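PDB 1T5O: putative methylthioribose-1-phosphate isomerase, which probably catalyses the interconversion of methylthioribose-1-phosphate and methylthioribulose-1-phosphate, an isomerase step in methionine biosynthesis. Local coordinates for residues E28-V32 and L60-E64. Residue numbers count along the deposited sequence, not the author numbering.
Sequences ECRNV and LAARE
Here the turn between strand 26-29 and helix 32-40 meets the C-terminal end of helix 47-61. Residues 28-32 run extended through Glu28 and Cys29, bend at Arg30, and reach the N-cap residue Asn31 (phi/psi -152/165). Val32 then adopts helical angles. Two CA pairs set the register: Asn31 lies 5.9 Å from Glu64, and Val32 lies 6.1 Å from Ala61.

Leu60 points toward the turn, with chi1 t and chi2 p. Its methyls are in van der Waals contact with backbone carbonyls: CD2 sits 3.7 Å from Cys29 O and 3.6 Å from Asn31 O, and CD1 is 3.6 Å from Arg30 O. Cys29 CB, 4.1 Å from Leu60 CD2, is the apolar partner. The leucine also touches Leu12 of strand 12-15, so it packs against the small N-terminal antiparallel sheet. Leu60 O accepts from both Arg63 N (2.8 Å) and Glu64 N (2.7 Å). These bonds continue the turn after Leu60 and place Glu64 one turn on, on the side of residues 28-32. Glu64 (chi1 -132°, chi2 129°) reaches back to the turn. Its OE2 accepts a hydrogen bond from Val32 N at 2.5 Å, a short distance in a crowded spot, so the position of OE2 is less sure. Its OE1 bonds to His76 NE2.

Asn31 is the N-cap of helix 32-40: its OD1 accepts a hydrogen bond from Glu34 N, while Arg30 N bonds to Glu34 OE1. Glu64 OE2 adds a hydrogen bond to the first-turn amide of Val32, which implies that a carboxylate meets the amide-rich, partly positive helix N-terminus.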
ATOM      1  N   GLU A  28     -20.702  -1.330 -25.558  1.00 47.69           N
ATOM      2  CA  GLU A  28     -22.137  -1.233 -25.753  1.00 50.17           C
ATOM      3  C   GLU A  28     -22.866  -2.357 -25.032  1.00 50.44           C
ATOM      4  O   GLU A  28     -22.519  -3.530 -25.181  1.00 49.97           O
ATOM      5  CB  GLU A  28     -22.432  -1.311 -27.253  1.00 52.57           C
ATOM      6  CG  GLU A  28     -23.858  -1.664 -27.613  1.00 57.14           C
ATOM      7  CD  GLU A  28     -24.762  -0.460 -27.628  1.00 59.04           C
ATOM      8  OE1 GLU A  28     -24.827   0.241 -26.593  1.00 60.55           O
ATOM      9  OE2 GLU A  28     -25.402  -0.214 -28.676  1.00 60.04           O
ATOM     10  N   CYS A  29     -23.852  -1.996 -24.222  1.00 51.11           N
ATOM     11  CA  CYS A  29     -24.657  -2.997 -23.546  1.00 52.68           C
ATOM     12  C   CYS A  29     -25.940  -3.027 -24.355  1.00 53.79           C
ATOM     13  O   CYS A  29     -26.673  -2.040 -24.401  1.00 53.86           O
ATOM     14  CB  CYS A  29     -24.964  -2.601 -22.103  1.00 53.00           C
ATOM     15  SG  CYS A  29     -23.624  -2.908 -20.937  1.00 51.77           S
ATOM     16  N   ARG A  30     -26.198  -4.146 -25.021  1.00 55.63           N
ATOM     17  CA  ARG A  30     -27.407  -4.272 -25.824  1.00 56.27           C
ATOM     18  C   ARG A  30     -28.451  -5.124 -25.114  1.00 55.47           C
ATOM     19  O   ARG A  30     -29.566  -5.279 -25.610  1.00 55.65           O
ATOM     20  CB  ARG A  30     -27.077  -4.824 -27.223  1.00 58.28           C
ATOM     21  CG  ARG A  30     -25.838  -5.700 -27.275  1.00 61.09           C
ATOM     22  CD  ARG A  30     -25.222  -5.758 -28.675  1.00 63.74           C
ATOM     23  NE  ARG A  30     -23.953  -6.491 -28.663  1.00 67.11           N
ATOM     24  CZ  ARG A  30     -22.841  -6.068 -28.057  1.00 68.62           C
ATOM     25  NH1 ARG A  30     -22.827  -4.905 -27.410  1.00 68.66           N
ATOM     26  NH2 ARG A  30     -21.742  -6.816 -28.085  1.00 68.59           N
ATOM     27  N   ASN A  31     -28.097  -5.658 -23.946  1.00 54.08           N
ATOM     28  CA  ASN A  31     -29.041  -6.447 -23.158  1.00 53.86           C
ATOM     29  C   ASN A  31     -28.774  -6.418 -21.653  1.00 54.07           C
ATOM     30  O   ASN A  31     -27.698  -6.022 -21.198  1.00 52.19           O
ATOM     31  CB  ASN A  31     -29.101  -7.910 -23.649  1.00 53.60           C
ATOM     32  CG  ASN A  31     -27.843  -8.711 -23.324  1.00 52.68           C
ATOM     33  OD1 ASN A  31     -27.433  -8.811 -22.165  1.00 52.29           O
ATOM     34  ND2 ASN A  31     -27.243  -9.308 -24.353  1.00 52.13           N
ATOM     35  N   VAL A  32     -29.778  -6.848 -20.899  1.00 54.81           N
ATOM     36  CA  VAL A  32     -29.738  -6.895 -19.440  1.00 56.36           C
ATOM     37  C   VAL A  32     -28.496  -7.569 -18.884  1.00 55.60           C
ATOM     38  O   VAL A  32     -27.812  -7.021 -18.022  1.00 55.33           O
ATOM     39  CB  VAL A  32     -30.927  -7.697 -18.850  1.00 58.33           C
ATOM     40  CG1 VAL A  32     -31.328  -7.098 -17.510  1.00 58.84           C
ATOM     41  CG2 VAL A  32     -32.089  -7.754 -19.832  1.00 60.02           C
ATOM     42  N   LEU A  60     -33.115   0.083 -21.282  1.00 39.97           N
ATOM     43  CA  LEU A  60     -32.554  -0.964 -22.115  1.00 40.46           C
ATOM     44  C   LEU A  60     -33.514  -2.155 -22.163  1.00 40.98           C
ATOM     45  O   LEU A  60     -33.888  -2.622 -23.230  1.00 40.92           O
ATOM     46  CB  LEU A  60     -31.193  -1.407 -21.558  1.00 39.40           C
ATOM     47  CG  LEU A  60     -30.462  -2.554 -22.274  1.00 39.17           C
ATOM     48  CD1 LEU A  60     -30.349  -2.257 -23.775  1.00 38.81           C
ATOM     49  CD2 LEU A  60     -29.082  -2.736 -21.662  1.00 39.29           C
ATOM     50  N   ALA A  61     -33.911  -2.647 -21.003  1.00 42.69           N
ATOM     51  CA  ALA A  61     -34.815  -3.791 -20.945  1.00 44.92           C
ATOM     52  C   ALA A  61     -36.096  -3.577 -21.756  1.00 47.20           C
ATOM     53  O   ALA A  61     -36.659  -4.533 -22.303  1.00 47.28           O
ATOM     54  CB  ALA A  61     -35.164  -4.094 -19.507  1.00 44.58           C
ATOM     55  N   ALA A  62     -36.558  -2.330 -21.825  1.00 48.40           N
ATOM     56  CA  ALA A  62     -37.779  -2.002 -22.554  1.00 50.30           C
ATOM     57  C   ALA A  62     -37.558  -1.864 -24.052  1.00 51.91           C
ATOM     58  O   ALA A  62     -38.520  -1.747 -24.813  1.00 49.64           O
ATOM     59  CB  ALA A  62     -38.389  -0.707 -22.005  1.00 51.02           C
ATOM     60  N   ARG A  63     -36.297  -1.865 -24.469  1.00 53.89           N
ATOM     61  CA  ARG A  63     -35.963  -1.729 -25.880  1.00 57.62           C
ATOM     62  C   ARG A  63     -35.317  -3.006 -26.411  1.00 60.75           C
ATOM     63  O   ARG A  63     -35.289  -3.242 -27.620  1.00 61.33           O
ATOM     64  CB  ARG A  63     -35.019  -0.535 -26.084  1.00 56.82           C
ATOM     65  CG  ARG A  63     -35.666   0.828 -25.852  1.00 55.69           C
ATOM     66  CD  ARG A  63     -34.635   1.954 -25.855  1.00 54.58           C
ATOM     67  NE  ARG A  63     -35.262   3.271 -25.958  1.00 54.10           N
ATOM     68  CZ  ARG A  63     -36.066   3.799 -25.039  1.00 54.16           C
ATOM     69  NH1 ARG A  63     -36.347   3.129 -23.925  1.00 53.26           N
ATOM     70  NH2 ARG A  63     -36.608   4.993 -25.244  1.00 53.23           N
ATOM     71  N   GLU A  64     -34.807  -3.823 -25.493  1.00 64.19           N
ATOM     72  CA  GLU A  64     -34.149  -5.088 -25.814  1.00 67.93           C
ATOM     73  C   GLU A  64     -34.678  -5.631 -27.139  1.00 71.00           C
ATOM     74  O   GLU A  64     -33.956  -5.653 -28.141  1.00 71.48           O
ATOM     75  CB  GLU A  64     -34.407  -6.084 -24.688  1.00 67.97           C
ATOM     76  CG  GLU A  64     -33.170  -6.814 -24.204  1.00 67.91           C
ATOM     77  CD  GLU A  64     -33.007  -6.751 -22.691  1.00 67.86           C
ATOM     78  OE1 GLU A  64     -33.983  -7.047 -21.961  1.00 67.66           O
ATOM     79  OE2 GLU A  64     -31.897  -6.407 -22.231  1.00 67.44           O
TER